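Local coordinates for cell shape-determining protein MreC (Listeria monocytogenes, PDB 2J5U) that is probably involved in forming and maintaining bacterial cell shape, and assembles as a homooligomer of 24 subunits arranged as 12 dimers, at residues Val139-Asn150 with Leu159-Asp167. Sequence-based numbering, arbitrary orientation.
Sequences VQGKENAFGIIN and LELKQLPYD
L161 lodges its forked end between I149, G147 and V139. CD1 of I149 rests on the root of the fork, 3.6 Å from L161 CG; L161 CD2 lies over the bare backbone of G147, 3.7 Å from its CA, and L161 CD1 reaches V139 CG2. With V139 CG1 anti to the backbone N (chi1 -179°), V139 CG2 is left beside that N and also meets L164 CD2 at 3.9 Å, so one knob sits against two leucines. On its other branch I149 lays CG2 against L159 CG, and A145 CB abuts CG and CD of the P165 ring. Beneath these side chains the strands pair antiparallel: I148 and K162 form a hydrogen-bonded pair with two nearly straight bonds, and N150 N donates to E160 O at 2.8 Å. On the side opposite I149 and L161, the extended chain of K162 runs along the ladder to bring NZ 3.1 Å from N150 OD1, above the amide's carbonyl plane, while N150 ND2 is held by the carbonyls of V131 and N133. Most of the contact belongs to the 145-153/158-165 hairpin of an antiparallel six-stranded beta-barrel, V139 coming from the end of adjoining strand 135-139. Strand 205-212 flanks 158-165, where I210 touches I149 and L161; F146 turns away from 159-167, its ring meeting that of W83 of a second subunit.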
ATOM      1  N   VAL A 139      -0.119 -64.580 -12.870  1.00 58.07           N
ATOM      2  CA  VAL A 139       1.278 -64.966 -12.692  1.00 58.28           C
ATOM      3  C   VAL A 139       1.965 -63.760 -12.053  1.00 60.58           C
ATOM      4  O   VAL A 139       2.046 -62.689 -12.672  1.00 59.76           O
ATOM      5  CB  VAL A 139       1.979 -65.226 -14.030  1.00 56.80           C
ATOM      6  CG1 VAL A 139       3.408 -65.652 -13.772  1.00 54.44           C
ATOM      7  CG2 VAL A 139       1.232 -66.259 -14.832  1.00 52.96           C
ATOM      8  N   GLN A 140       2.454 -63.922 -10.826  1.00 61.65           N
ATOM      9  CA  GLN A 140       3.116 -62.820 -10.141  1.00 64.12           C
ATOM     10  C   GLN A 140       4.470 -62.511 -10.759  1.00 66.94           C
ATOM     11  O   GLN A 140       5.253 -63.411 -11.054  1.00 67.60           O
ATOM     12  CB  GLN A 140       3.303 -63.141  -8.668  1.00 62.32           C
ATOM     13  CG  GLN A 140       2.033 -63.501  -7.958  1.00 61.83           C
ATOM     14  CD  GLN A 140       2.257 -63.711  -6.485  1.00 63.50           C
ATOM     15  OE1 GLN A 140       3.320 -64.174  -6.070  1.00 65.81           O
ATOM     16  NE2 GLN A 140       1.256 -63.385  -5.682  1.00 63.40           N
ATOM     17  N   GLY A 141       4.736 -61.228 -10.959  1.00 69.64           N
ATOM     18  CA  GLY A 141       6.002 -60.812 -11.532  1.00 72.18           C
ATOM     19  C   GLY A 141       6.156 -59.322 -11.326  1.00 74.57           C
ATOM     20  O   GLY A 141       5.258 -58.681 -10.768  1.00 75.09           O
ATOM     21  N   LYS A 142       7.286 -58.760 -11.749  1.00 74.90           N
ATOM     22  CA  LYS A 142       7.481 -57.322 -11.601  1.00 75.22           C
ATOM     23  C   LYS A 142       6.260 -56.694 -12.253  1.00 74.44           C
ATOM     24  O   LYS A 142       5.827 -55.601 -11.905  1.00 72.84           O
ATOM     25  CB  LYS A 142       8.771 -56.878 -12.298  1.00 76.22           C
ATOM     26  CG  LYS A 142      10.033 -57.218 -11.514  1.00 77.45           C
ATOM     27  CD  LYS A 142      11.293 -56.756 -12.233  1.00 80.69           C
ATOM     28  CE  LYS A 142      12.540 -57.030 -11.394  1.00 81.87           C
ATOM     29  NZ  LYS A 142      13.794 -56.537 -12.042  1.00 82.47           N
ATOM     30  N   GLU A 143       5.708 -57.433 -13.203  1.00 75.10           N
ATOM     31  CA  GLU A 143       4.510 -57.038 -13.914  1.00 75.60           C
ATOM     32  C   GLU A 143       3.658 -58.286 -14.056  1.00 72.74           C
ATOM     33  O   GLU A 143       4.062 -59.253 -14.701  1.00 72.23           O
ATOM     34  CB  GLU A 143       4.863 -56.475 -15.282  1.00 80.22           C
ATOM     35  CG  GLU A 143       5.439 -55.083 -15.206  1.00 89.63           C
ATOM     36  CD  GLU A 143       5.977 -54.611 -16.540  1.00 95.68           C
ATOM     37  OE1 GLU A 143       6.925 -55.254 -17.053  1.00 97.82           O
ATOM     38  OE2 GLU A 143       5.455 -53.602 -17.075  1.00 99.78           O
ATOM     39  N   ASN A 144       2.484 -58.254 -13.436  1.00 68.91           N
ATOM     40  CA  ASN A 144       1.544 -59.367 -13.462  1.00 64.63           C
ATOM     41  C   ASN A 144       0.961 -59.666 -14.838  1.00 62.88           C
ATOM     42  O   ASN A 144       0.866 -58.788 -15.697  1.00 62.80           O
ATOM     43  CB  ASN A 144       0.414 -59.073 -12.485  1.00 62.71           C
ATOM     44  CG  ASN A 144       0.902 -58.978 -11.069  1.00 60.92           C
ATOM     45  OD1 ASN A 144       0.207 -58.480 -10.190  1.00 58.92           O
ATOM     46  ND2 ASN A 144       2.111 -59.473 -10.835  1.00 60.65           N
ATOM     47  N   ALA A 145       0.581 -60.922 -15.043  1.00 61.96           N
ATOM     48  CA  ALA A 145      -0.036 -61.359 -16.296  1.00 59.94           C
ATOM     49  C   ALA A 145      -1.233 -62.228 -15.914  1.00 57.84           C
ATOM     50  O   ALA A 145      -1.231 -62.867 -14.860  1.00 56.97           O
ATOM     51  CB  ALA A 145       0.955 -62.152 -17.137  1.00 59.43           C
ATOM     52  N   PHE A 146      -2.253 -62.243 -16.763  1.00 55.43           N
ATOM     53  CA  PHE A 146      -3.448 -63.022 -16.481  1.00 54.23           C
ATOM     54  C   PHE A 146      -3.703 -64.106 -17.509  1.00 53.71           C
ATOM     55  O   PHE A 146      -3.321 -63.985 -18.666  1.00 54.12           O
ATOM     56  CB  PHE A 146      -4.654 -62.096 -16.386  1.00 51.92           C
ATOM     57  CG  PHE A 146      -4.514 -61.057 -15.322  1.00 54.26           C
ATOM     58  CD1 PHE A 146      -3.747 -59.914 -15.541  1.00 54.44           C
ATOM     59  CD2 PHE A 146      -5.093 -61.244 -14.067  1.00 53.68           C
ATOM     60  CE1 PHE A 146      -3.557 -58.975 -14.519  1.00 53.31           C
ATOM     61  CE2 PHE A 146      -4.905 -60.306 -13.041  1.00 51.87           C
ATOM     62  CZ  PHE A 146      -4.138 -59.177 -13.270  1.00 51.31           C
ATOM     63  N   GLY A 147      -4.347 -65.177 -17.075  1.00 53.77           N
ATOM     64  CA  GLY A 147      -4.632 -66.266 -17.982  1.00 55.04           C
ATOM     65  C   GLY A 147      -5.638 -67.233 -17.390  1.00 55.61           C
ATOM     66  O   GLY A 147      -6.187 -67.001 -16.308  1.00 53.90           O
ATOM     67  N   ILE A 148      -5.880 -68.322 -18.108  1.00 55.86           N
ATOM     68  CA  ILE A 148      -6.820 -69.328 -17.652  1.00 56.52           C
ATOM     69  C   ILE A 148      -6.133 -70.674 -17.459  1.00 55.60           C
ATOM     70  O   ILE A 148      -5.453 -71.164 -18.356  1.00 55.65           O
ATOM     71  CB  ILE A 148      -7.963 -69.512 -18.665  1.00 56.70           C
ATOM     72  CG1 ILE A 148      -8.601 -68.163 -18.995  1.00 59.11           C
ATOM     73  CG2 ILE A 148      -9.003 -70.438 -18.087  1.00 57.22           C
ATOM     74  CD1 ILE A 148      -9.240 -67.473 -17.808  1.00 60.35           C
ATOM     75  N   ILE A 149      -6.275 -71.255 -16.276  1.00 54.82           N
ATOM     76  CA  ILE A 149      -5.702 -72.571 -16.043  1.00 56.58           C
ATOM     77  C   ILE A 149      -6.756 -73.477 -16.672  1.00 58.21           C
ATOM     78  O   ILE A 149      -7.947 -73.357 -16.370  1.00 58.17           O
ATOM     79  CB  ILE A 149      -5.594 -72.901 -14.546  1.00 56.82           C
ATOM     80  CG1 ILE A 149      -4.544 -72.009 -13.872  1.00 54.61           C
ATOM     81  CG2 ILE A 149      -5.273 -74.381 -14.382  1.00 55.91           C
ATOM     82  CD1 ILE A 149      -3.148 -72.292 -14.271  1.00 54.60           C
ATOM     83  N   ASN A 150      -6.336 -74.377 -17.545  1.00 58.44           N
ATOM     84  CA  ASN A 150      -7.296 -75.229 -18.217  1.00 59.83           C
ATOM     85  C   ASN A 150      -6.658 -76.474 -18.805  1.00 61.67           C
ATOM     86  O   ASN A 150      -6.180 -76.459 -19.933  1.00 63.80           O
ATOM     87  CB  ASN A 150      -7.958 -74.426 -19.325  1.00 58.71           C
ATOM     88  CG  ASN A 150      -8.948 -75.234 -20.110  1.00 59.00           C
ATOM     89  OD1 ASN A 150      -8.943 -75.216 -21.338  1.00 59.37           O
ATOM     90  ND2 ASN A 150      -9.815 -75.943 -19.409  1.00 58.50           N
ATOM     91  N   LEU A 159      -0.235 -78.455 -14.966  1.00 60.97           N
ATOM     92  CA  LEU A 159      -1.429 -77.680 -15.276  1.00 59.11           C
ATOM     93  C   LEU A 159      -1.090 -76.749 -16.439  1.00 60.52           C
ATOM     94  O   LEU A 159       0.036 -76.246 -16.520  1.00 59.97           O
ATOM     95  CB  LEU A 159      -1.820 -76.840 -14.064  1.00 56.73           C
ATOM     96  CG  LEU A 159      -3.001 -77.198 -13.158  1.00 56.59           C
ATOM     97  CD1 LEU A 159      -3.554 -78.568 -13.482  1.00 53.86           C
ATOM     98  CD2 LEU A 159      -2.536 -77.107 -11.706  1.00 55.26           C
ATOM     99  N   GLU A 160      -2.050 -76.528 -17.337  1.00 61.72           N
ATOM    100  CA  GLU A 160      -1.855 -75.639 -18.484  1.00 64.64           C
ATOM    101  C   GLU A 160      -2.381 -74.224 -18.235  1.00 64.15           C
ATOM    102  O   GLU A 160      -3.571 -74.032 -18.004  1.00 65.73           O
ATOM    103  CB  GLU A 160      -2.561 -76.181 -19.728  1.00 68.02           C
ATOM    104  CG  GLU A 160      -1.727 -77.096 -20.598  1.00 75.63           C
ATOM    105  CD  GLU A 160      -2.277 -77.195 -22.019  1.00 80.85           C
ATOM    106  OE1 GLU A 160      -2.249 -76.167 -22.737  1.00 83.49           O
ATOM    107  OE2 GLU A 160      -2.740 -78.291 -22.416  1.00 82.94           O
ATOM    108  N   LEU A 161      -1.498 -73.236 -18.292  1.00 63.45           N
ATOM    109  CA  LEU A 161      -1.895 -71.844 -18.106  1.00 62.88           C
ATOM    110  C   LEU A 161      -1.957 -71.278 -19.509  1.00 63.25           C
ATOM    111  O   LEU A 161      -0.925 -71.049 -20.124  1.00 63.78           O
ATOM    112  CB  LEU A 161      -0.841 -71.087 -17.312  1.00 62.07           C
ATOM    113  CG  LEU A 161      -1.368 -69.979 -16.408  1.00 60.88           C
ATOM    114  CD1 LEU A 161      -0.205 -69.093 -16.023  1.00 59.37           C
ATOM    115  CD2 LEU A 161      -2.450 -69.180 -17.106  1.00 59.69           C
ATOM    116  N   LYS A 162      -3.163 -71.060 -20.016  1.00 63.89           N
ATOM    117  CA  LYS A 162      -3.328 -70.560 -21.377  1.00 64.87           C
ATOM    118  C   LYS A 162      -3.658 -69.076 -21.485  1.00 65.66           C
ATOM    119  O   LYS A 162      -4.215 -68.468 -20.567  1.00 66.36           O
ATOM    120  CB  LYS A 162      -4.437 -71.337 -22.094  1.00 64.60           C
ATOM    121  CG  LYS A 162      -4.309 -72.847 -22.064  1.00 64.92           C
ATOM    122  CD  LYS A 162      -5.520 -73.490 -22.723  1.00 64.31           C
ATOM    123  CE  LYS A 162      -5.427 -75.008 -22.724  1.00 66.62           C
ATOM    124  NZ  LYS A 162      -6.624 -75.622 -23.362  1.00 68.01           N
ATOM    125  N   GLN A 163      -3.305 -68.505 -22.631  1.00 66.12           N
ATOM    126  CA  GLN A 163      -3.582 -67.110 -22.940  1.00 66.39           C
ATOM    127  C   GLN A 163      -2.835 -66.005 -22.235  1.00 66.15           C
ATOM    128  O   GLN A 163      -3.424 -64.979 -21.908  1.00 65.13           O
ATOM    129  CB  GLN A 163      -5.067 -66.851 -22.793  1.00 68.41           C
ATOM    130  CG  GLN A 163      -5.838 -67.443 -23.914  1.00 71.84           C
ATOM    131  CD  GLN A 163      -7.310 -67.211 -23.773  1.00 74.46           C
ATOM    132  OE1 GLN A 163      -7.978 -67.841 -22.948  1.00 72.76           O
ATOM    133  NE2 GLN A 163      -7.838 -66.295 -24.579  1.00 76.36           N
ATOM    134  N   LEU A 164      -1.546 -66.201 -22.003  1.00 67.03           N
ATOM    135  CA  LEU A 164      -0.743 -65.176 -21.374  1.00 67.86           C
ATOM    136  C   LEU A 164      -0.276 -64.289 -22.510  1.00 68.98           C
ATOM    137  O   LEU A 164      -0.114 -64.755 -23.634  1.00 68.40           O
ATOM    138  CB  LEU A 164       0.453 -65.795 -20.658  1.00 69.03           C
ATOM    139  CG  LEU A 164       0.101 -66.567 -19.388  1.00 69.40           C
ATOM    140  CD1 LEU A 164      -0.735 -67.755 -19.773  1.00 73.46           C
ATOM    141  CD2 LEU A 164       1.357 -67.030 -18.663  1.00 69.45           C
ATOM    142  N   PRO A 165      -0.078 -62.991 -22.241  1.00 70.65           N
ATOM    143  CA  PRO A 165       0.373 -62.052 -23.276  1.00 71.60           C
ATOM    144  C   PRO A 165       1.621 -62.567 -23.986  1.00 73.82           C
ATOM    145  O   PRO A 165       2.562 -63.018 -23.340  1.00 73.16           O
ATOM    146  CB  PRO A 165       0.619 -60.765 -22.492  1.00 72.19           C
ATOM    147  CG  PRO A 165       0.906 -61.251 -21.081  1.00 71.68           C
ATOM    148  CD  PRO A 165      -0.106 -62.350 -20.916  1.00 71.03           C
ATOM    149  N   TYR A 166       1.624 -62.489 -25.313  1.00 77.80           N
ATOM    150  CA  TYR A 166       2.738 -62.988 -26.119  1.00 81.17           C
ATOM    151  C   TYR A 166       4.042 -62.206 -26.037  1.00 81.63           C
ATOM    152  O   TYR A 166       5.101 -62.734 -26.364  1.00 82.45           O
ATOM    153  CB  TYR A 166       2.322 -63.068 -27.583  1.00 85.60           C
ATOM    154  CG  TYR A 166       2.348 -61.731 -28.281  1.00 91.74           C
ATOM    155  CD1 TYR A 166       3.521 -61.251 -28.876  1.00 93.86           C
ATOM    156  CD2 TYR A 166       1.206 -60.925 -28.327  1.00 93.93           C
ATOM    157  CE1 TYR A 166       3.555 -59.996 -29.503  1.00 94.83           C
ATOM    158  CE2 TYR A 166       1.229 -59.671 -28.951  1.00 95.65           C
ATOM    159  CZ  TYR A 166       2.405 -59.216 -29.535  1.00 95.41           C
ATOM    160  OH  TYR A 166       2.420 -57.990 -30.155  1.00 96.83           O
ATOM    161  N   ASP A 167       3.978 -60.953 -25.611  1.00 81.37           N
ATOM    162  CA  ASP A 167       5.186 -60.141 -25.539  1.00 82.93           C
ATOM    163  C   ASP A 167       5.827 -60.060 -24.159  1.00 82.42           C
ATOM    164  O   ASP A 167       6.909 -59.495 -24.001  1.00 83.27           O
ATOM    165  CB  ASP A 167       4.874 -58.743 -26.029  1.00 85.19           C
ATOM    166  CG  ASP A 167       3.649 -58.178 -25.370  1.00 89.19           C
ATOM    167  OD1 ASP A 167       3.696 -57.922 -24.145  1.00 88.85           O
ATOM    168  OD2 ASP A 167       2.632 -58.007 -26.077  1.00 92.58           O
TER